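Local coordinates for Two-component insecticidal protein 16 kDa unit (Alcaligenes faecalis, PDB 5V3S) that probably acts as the aegerolysin-family 16 kDa half of a two-component insecticidal toxin that kills corn rootworm, at residues D91-Y100 with E112-V123. Sequence-based numbering, arbitrary orientation.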
loop_
_atom_site.group_PDB
_atom_site.type_symbol
_atom_site.label_atom_id
_atom_site.label_comp_id
_atom_site.label_asym_id
_atom_site.label_seq_id
_atom_site.Cartn_x
_atom_site.Cartn_y
_atom_site.Cartn_z
ATOM N N ASP A 91 -11.375 2.371 9.266
ATOM C CA ASP A 91 -11.388 2.307 10.762
ATOM C C ASP A 91 -12.874 2.015 11.049
ATOM O O ASP A 91 -13.714 2.922 10.907
ATOM C CB ASP A 91 -10.991 3.645 11.372
ATOM C CG ASP A 91 -11.097 3.613 12.973
ATOM O OD1 ASP A 91 -11.176 2.520 13.472
ATOM O OD2 ASP A 91 -10.976 4.642 13.647
ATOM N N GLY A 92 -13.212 0.743 11.272
ATOM C CA GLY A 92 -14.620 0.347 11.344
ATOM C C GLY A 92 -15.273 0.540 9.977
ATOM O O GLY A 92 -14.746 0.090 8.935
ATOM N N ASP A 93 -16.362 1.275 9.950
ATOM C CA ASP A 93 -17.055 1.567 8.688
ATOM C C ASP A 93 -16.607 2.917 8.044
ATOM O O ASP A 93 -17.119 3.303 7.031
ATOM C CB ASP A 93 -18.561 1.610 8.913
ATOM C CG ASP A 93 -19.149 0.265 9.146
ATOM O OD1 ASP A 93 -18.892 -0.710 8.327
ATOM O OD2 ASP A 93 -19.889 0.188 10.168
ATOM N N LYS A 94 -15.567 3.531 8.573
ATOM C CA LYS A 94 -15.112 4.842 8.147
ATOM C C LYS A 94 -13.926 4.634 7.171
ATOM O O LYS A 94 -12.923 3.998 7.512
ATOM C CB LYS A 94 -14.644 5.679 9.313
ATOM C CG LYS A 94 -15.692 5.891 10.408
ATOM C CD LYS A 94 -16.075 7.362 10.486
ATOM C CE LYS A 94 -15.183 8.157 11.438
ATOM N NZ LYS A 94 -15.875 9.398 11.962
ATOM N N LEU A 95 -14.043 5.181 5.972
ATOM C CA LEU A 95 -12.905 5.126 5.020
ATOM C C LEU A 95 -11.858 6.189 5.446
ATOM O O LEU A 95 -12.182 7.377 5.503
ATOM C CB LEU A 95 -13.430 5.414 3.617
ATOM C CG LEU A 95 -12.343 5.424 2.501
ATOM C CD1 LEU A 95 -11.622 4.133 2.375
ATOM C CD2 LEU A 95 -13.066 5.782 1.204
ATOM N N VAL A 96 -10.602 5.757 5.709
ATOM C CA VAL A 96 -9.550 6.619 6.156
ATOM C C VAL A 96 -8.714 7.110 4.951
ATOM O O VAL A 96 -8.535 8.330 4.814
ATOM C CB VAL A 96 -8.724 5.888 7.187
ATOM C CG1 VAL A 96 -7.510 6.713 7.613
ATOM C CG2 VAL A 96 -9.676 5.523 8.350
ATOM N N PHE A 97 -8.269 6.204 4.099
ATOM C CA PHE A 97 -7.504 6.581 2.828
ATOM C C PHE A 97 -7.675 5.577 1.708
ATOM O O PHE A 97 -8.117 4.465 1.882
ATOM C CB PHE A 97 -6.012 6.881 3.017
ATOM C CG PHE A 97 -5.110 5.681 3.320
ATOM C CD1 PHE A 97 -4.720 4.788 2.368
ATOM C CD2 PHE A 97 -4.572 5.490 4.605
ATOM C CE1 PHE A 97 -3.844 3.741 2.656
ATOM C CE2 PHE A 97 -3.726 4.466 4.893
ATOM C CZ PHE A 97 -3.358 3.559 3.908
ATOM N N GLU A 98 -7.411 6.063 0.521
ATOM C CA GLU A 98 -7.354 5.267 -0.697
ATOM C C GLU A 98 -5.948 5.485 -1.219
ATOM O O GLU A 98 -5.406 6.633 -1.156
ATOM C CB GLU A 98 -8.376 5.728 -1.707
ATOM C CG GLU A 98 -9.816 5.412 -1.262
ATOM C CD GLU A 98 -10.846 6.189 -2.057
ATOM O OE1 GLU A 98 -10.597 7.315 -2.546
ATOM O OE2 GLU A 98 -11.867 5.617 -2.246
ATOM N N TYR A 99 -5.287 4.366 -1.582
ATOM C CA TYR A 99 -3.976 4.477 -2.169
ATOM C C TYR A 99 -3.953 3.833 -3.582
ATOM O O TYR A 99 -4.675 2.875 -3.829
ATOM C CB TYR A 99 -2.934 3.824 -1.252
ATOM C CG TYR A 99 -1.525 4.033 -1.744
ATOM C CD1 TYR A 99 -0.966 5.352 -1.805
ATOM C CD2 TYR A 99 -0.790 2.956 -2.218
ATOM C CE1 TYR A 99 0.342 5.526 -2.288
ATOM C CE2 TYR A 99 0.487 3.115 -2.635
ATOM C CZ TYR A 99 1.042 4.403 -2.693
ATOM O OH TYR A 99 2.316 4.489 -3.215
ATOM N N TYR A 100 -3.106 4.348 -4.468
ATOM C CA TYR A 100 -3.023 3.848 -5.882
ATOM C C TYR A 100 -1.642 4.080 -6.369
ATOM O O TYR A 100 -0.996 5.081 -5.987
ATOM C CB TYR A 100 -4.060 4.586 -6.811
ATOM C CG TYR A 100 -3.807 4.444 -8.324
ATOM C CD1 TYR A 100 -4.170 3.299 -8.971
ATOM C CD2 TYR A 100 -3.106 5.428 -9.071
ATOM C CE1 TYR A 100 -3.881 3.063 -10.300
ATOM C CE2 TYR A 100 -2.847 5.225 -10.431
ATOM C CZ TYR A 100 -3.269 4.021 -11.033
ATOM O OH TYR A 100 -3.044 3.750 -12.340
ATOM N N GLU A 112 -0.709 7.914 -5.741
ATOM C CA GLU A 112 -1.655 8.904 -5.282
ATOM C C GLU A 112 -2.242 8.355 -4.030
ATOM O O GLU A 112 -2.678 7.217 -4.034
ATOM C CB GLU A 112 -2.773 9.097 -6.277
ATOM C CG GLU A 112 -3.924 9.939 -5.767
ATOM C CD GLU A 112 -3.756 11.382 -6.075
ATOM O OE1 GLU A 112 -2.597 11.845 -6.178
ATOM O OE2 GLU A 112 -4.798 12.044 -6.234
ATOM N N LEU A 113 -2.191 9.178 -2.998
ATOM C CA LEU A 113 -2.790 8.880 -1.651
ATOM C C LEU A 113 -3.857 9.880 -1.371
ATOM O O LEU A 113 -3.598 11.084 -1.274
ATOM C CB LEU A 113 -1.746 8.985 -0.570
ATOM C CG LEU A 113 -2.328 8.971 0.843
ATOM C CD1 LEU A 113 -2.750 7.528 1.165
ATOM C CD2 LEU A 113 -1.327 9.459 1.806
ATOM N N THR A 114 -5.087 9.404 -1.312
ATOM C CA THR A 114 -6.246 10.186 -1.065
ATOM C C THR A 114 -6.680 10.001 0.391
ATOM O O THR A 114 -7.251 8.950 0.723
ATOM C CB THR A 114 -7.404 9.741 -2.025
ATOM O OG1 THR A 114 -6.967 9.689 -3.429
ATOM C CG2 THR A 114 -8.604 10.690 -1.947
ATOM N N VAL A 115 -6.527 11.050 1.227
ATOM C CA VAL A 115 -6.951 10.913 2.610
ATOM C C VAL A 115 -8.382 11.384 2.697
ATOM O O VAL A 115 -8.745 12.522 2.264
ATOM C CB VAL A 115 -6.054 11.724 3.582
ATOM C CG1 VAL A 115 -6.599 11.604 5.032
ATOM C CG2 VAL A 115 -4.631 11.279 3.450
ATOM N N LYS A 116 -9.206 10.555 3.288
ATOM C CA LYS A 116 -10.657 10.792 3.254
ATOM C C LYS A 116 -11.172 11.448 4.535
ATOM O O LYS A 116 -12.237 12.050 4.528
ATOM C CB LYS A 116 -11.398 9.473 2.946
ATOM C CG LYS A 116 -11.067 9.004 1.507
ATOM C CD LYS A 116 -11.761 9.938 0.533
ATOM C CE LYS A 116 -13.194 9.547 0.261
ATOM N NZ LYS A 116 -13.799 10.386 -0.843
ATOM N N ASP A 117 -10.440 11.303 5.633
ATOM C CA ASP A 117 -10.851 12.008 6.853
ATOM C C ASP A 117 -9.640 12.603 7.497
ATOM O O ASP A 117 -9.042 11.989 8.385
ATOM C CB ASP A 117 -11.563 11.055 7.805
ATOM C CG ASP A 117 -12.106 11.769 9.040
ATOM O OD1 ASP A 117 -11.858 12.991 9.208
ATOM O OD2 ASP A 117 -12.823 11.113 9.784
ATOM N N LYS A 118 -9.286 13.809 7.074
ATOM C CA LYS A 118 -8.138 14.510 7.630
ATOM C C LYS A 118 -8.385 15.030 9.044
ATOM O O LYS A 118 -7.443 15.233 9.791
ATOM C CB LYS A 118 -7.797 15.709 6.797
ATOM C CG LYS A 118 -7.137 15.339 5.480
ATOM C CD LYS A 118 -7.071 16.564 4.561
ATOM C CE LYS A 118 -6.533 16.157 3.175
ATOM N NZ LYS A 118 -7.578 15.491 2.422
ATOM N N GLU A 119 -9.663 15.215 9.372
ATOM C CA GLU A 119 -10.066 15.797 10.634
ATOM C C GLU A 119 -9.764 14.834 11.765
ATOM O O GLU A 119 -9.283 15.270 12.782
ATOM C CB GLU A 119 -11.569 16.126 10.646
ATOM C CG GLU A 119 -11.960 17.402 9.903
ATOM C CD GLU A 119 -13.213 18.078 10.498
ATOM O OE1 GLU A 119 -13.718 17.660 11.584
ATOM O OE2 GLU A 119 -13.688 19.064 9.899
ATOM N N ASN A 120 -10.001 13.546 11.576
ATOM C CA ASN A 120 -9.931 12.546 12.676
ATOM C C ASN A 120 -8.632 11.704 12.675
ATOM O O ASN A 120 -8.338 11.065 13.627
ATOM C CB ASN A 120 -11.187 11.690 12.609
ATOM C CG ASN A 120 -12.428 12.493 12.983
ATOM O OD1 ASN A 120 -12.444 13.139 14.037
ATOM N ND2 ASN A 120 -13.453 12.458 12.140
ATOM N N TYR A 121 -7.865 11.761 11.576
ATOM C CA TYR A 121 -6.679 10.953 11.354
ATOM C C TYR A 121 -5.512 11.790 10.768
ATOM O O TYR A 121 -5.724 12.742 10.027
ATOM C CB TYR A 121 -6.995 9.803 10.433
ATOM C CG TYR A 121 -8.151 8.968 10.918
ATOM C CD1 TYR A 121 -7.951 7.860 11.731
ATOM C CD2 TYR A 121 -9.418 9.261 10.502
ATOM C CE1 TYR A 121 -9.018 7.030 12.115
ATOM C CE2 TYR A 121 -10.474 8.531 10.937
ATOM C CZ TYR A 121 -10.277 7.459 11.750
ATOM O OH TYR A 121 -11.371 6.755 12.154
ATOM N N THR A 122 -4.344 11.550 11.270
ATOM C CA THR A 122 -3.136 12.001 10.654
ATOM C C THR A 122 -2.588 10.856 9.811
ATOM O O THR A 122 -2.212 9.814 10.272
ATOM C CB THR A 122 -2.114 12.530 11.655
ATOM O OG1 THR A 122 -2.749 13.523 12.483
ATOM C CG2 THR A 122 -0.953 13.211 10.917
ATOM N N VAL A 123 -2.519 11.118 8.513
ATOM C CA VAL A 123 -2.031 10.118 7.611
ATOM C C VAL A 123 -0.856 10.665 6.820
ATOM O O VAL A 123 -1.036 11.644 6.106
ATOM C CB VAL A 123 -3.135 9.665 6.679
ATOM C CG1 VAL A 123 -2.649 8.591 5.770
ATOM C CG2 VAL A 123 -4.276 9.057 7.409
HETATM O O HOH W 1 -12.731 8.844 -2.785
HETATM O O HOH W 2 -9.270 8.026 -4.576
#
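D91 OD2 is gripped twice: Y121 OH donates to D91 OD2 (2.6 Å), meeting the anti lone pair of that oxygen, and K144 adds a salt bridge. The carboxylate stands almost upright to the phenol ring, the planes 83° apart, and S29 holds the other oxygen. Tyrosine suits position 121 because it also offers a flat apolar face: V96 CG2 sits 4.0 Å from the ring centroid in a CH-pi contact. With V96 CG1 anti to the backbone N (chi1 175°), CG2 lies over one face of the Y121 ring, toward its rim, while CG1 meets V123 CG2. F97 drops into the core, its CD1 3.6 Å from L113 CD1 and its CD2 against V123 CG1. Beside them strands 94-100 and 112-115 pair antiparallel; T114 N reaches E98 O at 2.8 Å and E98 N returns the bond to T114 O. On the other face E98 OE1 accepts from two waters; one in turn accepts from K116 NZ, its oxygen 2.7 Å from that nitrogen, and the other meets T114 OG1. V96 and F97 thus join the two sheets by packing on strand 121-126, and the buried D91 carboxylate, its charge probably offset by K144, ties the 91-94 turn to that strand.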